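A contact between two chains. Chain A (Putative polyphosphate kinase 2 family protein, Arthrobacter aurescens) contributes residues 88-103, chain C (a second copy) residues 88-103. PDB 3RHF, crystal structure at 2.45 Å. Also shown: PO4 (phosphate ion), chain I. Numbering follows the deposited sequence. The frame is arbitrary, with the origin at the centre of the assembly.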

# COMPACT_ATOMS: atom_id res chain seq x y z
N LYS A 88 14.68 -2.27 5.20
CA LYS A 88 13.35 -1.98 5.79
C LYS A 88 12.35 -1.68 4.66
O LYS A 88 11.22 -2.19 4.64
N GLY A 89 12.78 -0.82 3.74
CA GLY A 89 11.94 -0.40 2.65
C GLY A 89 11.32 -1.58 1.92
O GLY A 89 10.12 -1.62 1.67
N GLY A 90 12.15 -2.54 1.58
CA GLY A 90 11.71 -3.71 0.86
C GLY A 90 10.80 -4.59 1.68
O GLY A 90 9.86 -5.17 1.16
N ILE A 91 11.09 -4.76 2.94
CA ILE A 91 10.21 -5.57 3.75
C ILE A 91 8.84 -4.89 3.91
O ILE A 91 7.81 -5.58 3.77
N VAL A 92 8.83 -3.57 4.15
CA VAL A 92 7.63 -2.84 4.32
C VAL A 92 6.80 -3.01 3.10
O VAL A 92 5.62 -3.41 3.18
N SER A 93 7.43 -2.79 1.95
CA SER A 93 6.74 -2.95 0.68
C SER A 93 6.21 -4.33 0.50
O SER A 93 5.14 -4.52 -0.12
N HIS A 94 6.93 -5.33 0.94
CA HIS A 94 6.42 -6.65 0.68
C HIS A 94 5.17 -6.95 1.58
O HIS A 94 4.13 -7.44 1.10
N VAL A 95 5.30 -6.64 2.87
CA VAL A 95 4.27 -6.91 3.85
C VAL A 95 3.01 -6.12 3.50
O VAL A 95 1.92 -6.64 3.46
N VAL A 96 3.16 -4.84 3.24
CA VAL A 96 2.03 -4.04 2.84
C VAL A 96 1.36 -4.54 1.58
O VAL A 96 0.12 -4.61 1.50
N GLY A 97 2.16 -4.97 0.63
CA GLY A 97 1.61 -5.47 -0.61
C GLY A 97 0.93 -6.80 -0.54
O GLY A 97 0.25 -7.19 -1.46
N ALA A 98 1.13 -7.54 0.53
CA ALA A 98 0.40 -8.80 0.71
C ALA A 98 -0.95 -8.46 1.27
O ALA A 98 -1.82 -9.32 1.26
N MSE A 99 -1.13 -7.24 1.78
CA MSE A 99 -2.37 -6.85 2.48
C MSE A 99 -3.29 -5.98 1.61
O MSE A 99 -2.89 -5.53 0.54
N ASP A 100 -4.54 -5.80 2.04
CA ASP A 100 -5.38 -4.79 1.41
C ASP A 100 -5.00 -3.44 2.01
O ASP A 100 -5.10 -3.29 3.19
N PRO A 101 -4.58 -2.48 1.16
CA PRO A 101 -4.11 -1.16 1.62
C PRO A 101 -5.13 -0.36 2.40
O PRO A 101 -4.76 0.46 3.22
N GLN A 102 -6.41 -0.62 2.20
CA GLN A 102 -7.42 0.06 2.98
C GLN A 102 -7.46 -0.47 4.39
O GLN A 102 -8.11 0.12 5.24
N GLY A 103 -6.67 -1.51 4.67
CA GLY A 103 -6.57 -2.13 6.02
C GLY A 103 -5.24 -1.85 6.72
O GLY A 103 -5.00 -2.36 7.81
N LYS C 88 -13.47 -3.10 -7.96
CA LYS C 88 -12.65 -1.87 -7.83
C LYS C 88 -11.61 -1.94 -6.68
O LYS C 88 -10.40 -1.76 -6.90
N GLY C 89 -12.06 -2.30 -5.47
CA GLY C 89 -11.15 -2.49 -4.35
C GLY C 89 -10.09 -3.53 -4.61
O GLY C 89 -8.93 -3.36 -4.33
N GLY C 90 -10.50 -4.65 -5.15
CA GLY C 90 -9.57 -5.69 -5.54
C GLY C 90 -8.55 -5.20 -6.51
O GLY C 90 -7.38 -5.43 -6.29
N ILE C 91 -8.98 -4.50 -7.56
CA ILE C 91 -8.03 -3.96 -8.51
C ILE C 91 -7.10 -2.91 -7.89
O ILE C 91 -5.91 -2.89 -8.16
N VAL C 92 -7.64 -2.03 -7.07
CA VAL C 92 -6.82 -1.08 -6.37
C VAL C 92 -5.79 -1.82 -5.49
O VAL C 92 -4.60 -1.43 -5.44
N SER C 93 -6.25 -2.86 -4.80
CA SER C 93 -5.36 -3.61 -3.96
C SER C 93 -4.19 -4.13 -4.79
O SER C 93 -3.05 -4.00 -4.41
N HIS C 94 -4.49 -4.68 -5.95
CA HIS C 94 -3.48 -5.40 -6.67
C HIS C 94 -2.47 -4.46 -7.32
O HIS C 94 -1.27 -4.72 -7.30
N VAL C 95 -2.98 -3.39 -7.92
CA VAL C 95 -2.14 -2.38 -8.53
C VAL C 95 -1.25 -1.70 -7.49
O VAL C 95 -0.04 -1.59 -7.65
N VAL C 96 -1.82 -1.28 -6.40
CA VAL C 96 -0.97 -0.71 -5.33
C VAL C 96 0.06 -1.71 -4.79
O VAL C 96 1.17 -1.31 -4.42
N GLY C 97 -0.28 -2.99 -4.75
CA GLY C 97 0.63 -3.99 -4.19
C GLY C 97 1.78 -4.32 -5.14
O GLY C 97 2.74 -4.96 -4.77
N ALA C 98 1.65 -3.93 -6.40
CA ALA C 98 2.65 -4.18 -7.37
C ALA C 98 3.69 -3.07 -7.21
O ALA C 98 4.81 -3.29 -7.64
N MSE C 99 3.32 -1.93 -6.58
CA MSE C 99 4.21 -0.79 -6.42
C MSE C 99 4.82 -0.69 -5.01
O MSE C 99 4.45 -1.44 -4.15
N ASP C 100 5.82 0.18 -4.82
CA ASP C 100 6.34 0.47 -3.48
C ASP C 100 5.39 1.45 -2.81
O ASP C 100 5.19 2.52 -3.31
N PRO C 101 4.88 1.13 -1.63
CA PRO C 101 3.85 1.99 -1.13
C PRO C 101 4.33 3.40 -0.77
O PRO C 101 3.50 4.34 -0.67
N GLN C 102 5.63 3.62 -0.66
CA GLN C 102 6.08 4.99 -0.41
C GLN C 102 6.10 5.84 -1.67
O GLN C 102 6.32 7.07 -1.60
N GLY C 103 5.84 5.20 -2.81
CA GLY C 103 5.71 5.89 -4.07
C GLY C 103 4.26 6.08 -4.47
O GLY C 103 4.00 6.63 -5.53

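No direct hydrogen bond crosses this contact; its polar links run through water, and at its centre two glycines meet backbone to backbone, Gly97(A) CA lying 4.0 Å from Gly97(C) CA. A CB here would be tight on either chain: an ideal one on Gly97(A) would sit 3.2 Å from Gly97(C) O, and one on Gly97(C) 3.1 Å from Gly97(A) O. With no side chain on either residue, the backbones can lie this close.

Around this point the pattern repeats nearly symmetrically, each helix facing the other chain's 99-102 segment. Pro101 of both chains points toward the partner, its ring C-gamma endo, and meets valine: Pro101(C) CG is 3.8 Å from Val96(A) CG1 and 4.5 Å from Val92(A) CG1, while Pro101(A) CG is 4.3 Å from Val96(C) CG1. Val92 and Val96 of both chains are t and point toward the other stretch. The serines, also t, pack against the partner's proline, with Ser93(A) OG 3.7 Å from Pro101(C) CD and Ser93(C) OG 3.6 Å from Pro101(A) CD.

Water supplies the polar complement. Water 1 donates to Gly89(A) O (3.0 Å) and Asp100(C) OD2 (2.8 Å) and accepts from Gln102(C) NE2 (2.9 Å); water 4 likewise joins Asp100(A) OD2 (2.9 Å) to Gly89(C) O (3.1 Å). Asp100, t in both chains, accepts a hydrogen bond from the backbone N of the 3-10 segment that follows it: Gln102(A) N donates to Asp100(A) OD2 at 3.0 Å, Gln102(C) N to Asp100(C) OD2 at 2.8 Å. Both glutamines are m, t, and Gln102(A) NE2 also comes within 4.2 Å of Val92(C) CG1.

Away from the partner, a phosphate, probably from the crystallisation liquor, accepts from Lys88(A) NZ (3.0 Å to O3) and Gly89(A) N (3.0 Å to O4).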

# COMPACT_ATOMS: atom_id res chain seq x y z
CB LYS A 88 13.32 -0.76 6.70
CG LYS A 88 14.16 -0.74 7.92
CD LYS A 88 14.08 0.67 8.62
CE LYS A 88 14.75 1.82 7.84
NZ LYS A 88 16.31 1.74 7.79
CB ILE A 91 10.85 -5.91 5.14
CG1 ILE A 91 12.14 -6.72 4.91
CG2 ILE A 91 9.90 -6.70 6.02
CD1 ILE A 91 12.27 -7.96 5.73
CB VAL A 92 7.88 -1.31 4.52
CG1 VAL A 92 6.58 -0.53 4.22
CG2 VAL A 92 8.42 -1.02 5.92
CB SER A 93 7.71 -2.70 -0.46
OG SER A 93 7.09 -2.77 -1.73
CB HIS A 94 7.48 -7.74 0.83
CG HIS A 94 7.00 -9.05 0.33
ND1 HIS A 94 6.23 -9.89 1.10
CD2 HIS A 94 7.02 -9.59 -0.92
CE1 HIS A 94 5.84 -10.92 0.36
NE2 HIS A 94 6.30 -10.76 -0.87
CB VAL A 95 4.74 -6.48 5.25
CG1 VAL A 95 3.59 -6.60 6.23
CG2 VAL A 95 5.96 -7.33 5.72
CB VAL A 96 2.46 -2.57 2.72
CG1 VAL A 96 1.47 -1.81 1.93
CG2 VAL A 96 2.64 -1.98 4.14
CB ALA A 98 1.13 -9.74 1.65
CB MSE A 99 -2.02 -6.13 3.76
CG MSE A 99 -1.37 -7.05 4.74
SE MSE A 99 -0.95 -6.22 6.44
CE MSE A 99 -0.64 -7.89 7.36
CB ASP A 100 -6.87 -5.07 1.57
CG ASP A 100 -7.76 -4.17 0.65
OD1 ASP A 100 -8.61 -4.74 -0.10
OD2 ASP A 100 -7.59 -2.91 0.68
CB PRO A 101 -3.76 -0.42 0.32
CG PRO A 101 -4.49 -1.14 -0.77
CD PRO A 101 -4.62 -2.55 -0.31
CB GLN A 102 -8.75 0.00 2.26
CG GLN A 102 -8.65 0.83 0.90
CD GLN A 102 -9.90 0.82 -0.01
OE1 GLN A 102 -11.04 0.96 0.45
NE2 GLN A 102 -9.67 0.73 -1.34
CB LYS C 88 -13.64 -0.70 -7.68
CG LYS C 88 -13.11 0.72 -7.53
CD LYS C 88 -14.34 1.74 -7.20
CE LYS C 88 -15.15 1.37 -5.89
NZ LYS C 88 -16.66 0.87 -6.07
CB ILE C 91 -8.74 -3.35 -9.73
CG1 ILE C 91 -9.34 -4.47 -10.59
CG2 ILE C 91 -7.77 -2.50 -10.64
CD1 ILE C 91 -9.84 -3.93 -11.89
CB VAL C 92 -7.66 -0.24 -5.43
CG1 VAL C 92 -6.78 0.35 -4.37
CG2 VAL C 92 -8.45 0.78 -6.25
CB SER C 93 -6.09 -4.79 -3.29
OG SER C 93 -5.24 -5.41 -2.35
CB HIS C 94 -4.10 -6.27 -7.73
CG HIS C 94 -3.11 -7.14 -8.40
ND1 HIS C 94 -2.48 -6.76 -9.57
CD2 HIS C 94 -2.58 -8.34 -8.05
CE1 HIS C 94 -1.61 -7.70 -9.91
NE2 HIS C 94 -1.66 -8.67 -9.01
CB VAL C 95 -3.03 -1.35 -9.29
CG1 VAL C 95 -2.33 -0.06 -9.42
CG2 VAL C 95 -3.37 -1.88 -10.65
CB VAL C 96 -1.85 -0.14 -4.24
CG1 VAL C 96 -1.08 0.20 -2.99
CG2 VAL C 96 -2.55 1.06 -4.81
CB ALA C 98 2.06 -4.16 -8.76
CB MSE C 99 3.47 0.48 -6.79
CG MSE C 99 3.03 0.49 -8.23
SE MSE C 99 1.96 2.03 -8.67
CE MSE C 99 2.46 2.19 -10.51
CB ASP C 100 7.75 1.10 -3.57
CG ASP C 100 8.42 1.34 -2.17
OD1 ASP C 100 9.61 0.94 -1.98
OD2 ASP C 100 7.79 1.96 -1.28
CB PRO C 101 3.32 1.22 0.09
CG PRO C 101 4.31 0.16 0.40
CD PRO C 101 5.44 0.28 -0.57
CB GLN C 102 7.42 5.00 0.27
CG GLN C 102 7.38 4.33 1.69
CD GLN C 102 8.74 4.39 2.39
OE1 GLN C 102 9.32 5.49 2.63
NE2 GLN C 102 9.27 3.20 2.72
P PO4 I . 16.79 0.38 4.11
O1 PO4 I . 17.70 1.63 3.85
O2 PO4 I . 17.29 -0.71 3.05
O3 PO4 I . 16.89 -0.19 5.56
O4 PO4 I . 15.30 0.80 3.87
O HOH W 1 8.50 0.86 1.21
O HOH W 2 4.24 -3.44 -2.69
O HOH W 3 -2.18 -5.25 -1.98
O HOH W 4 -8.19 -1.61 -1.88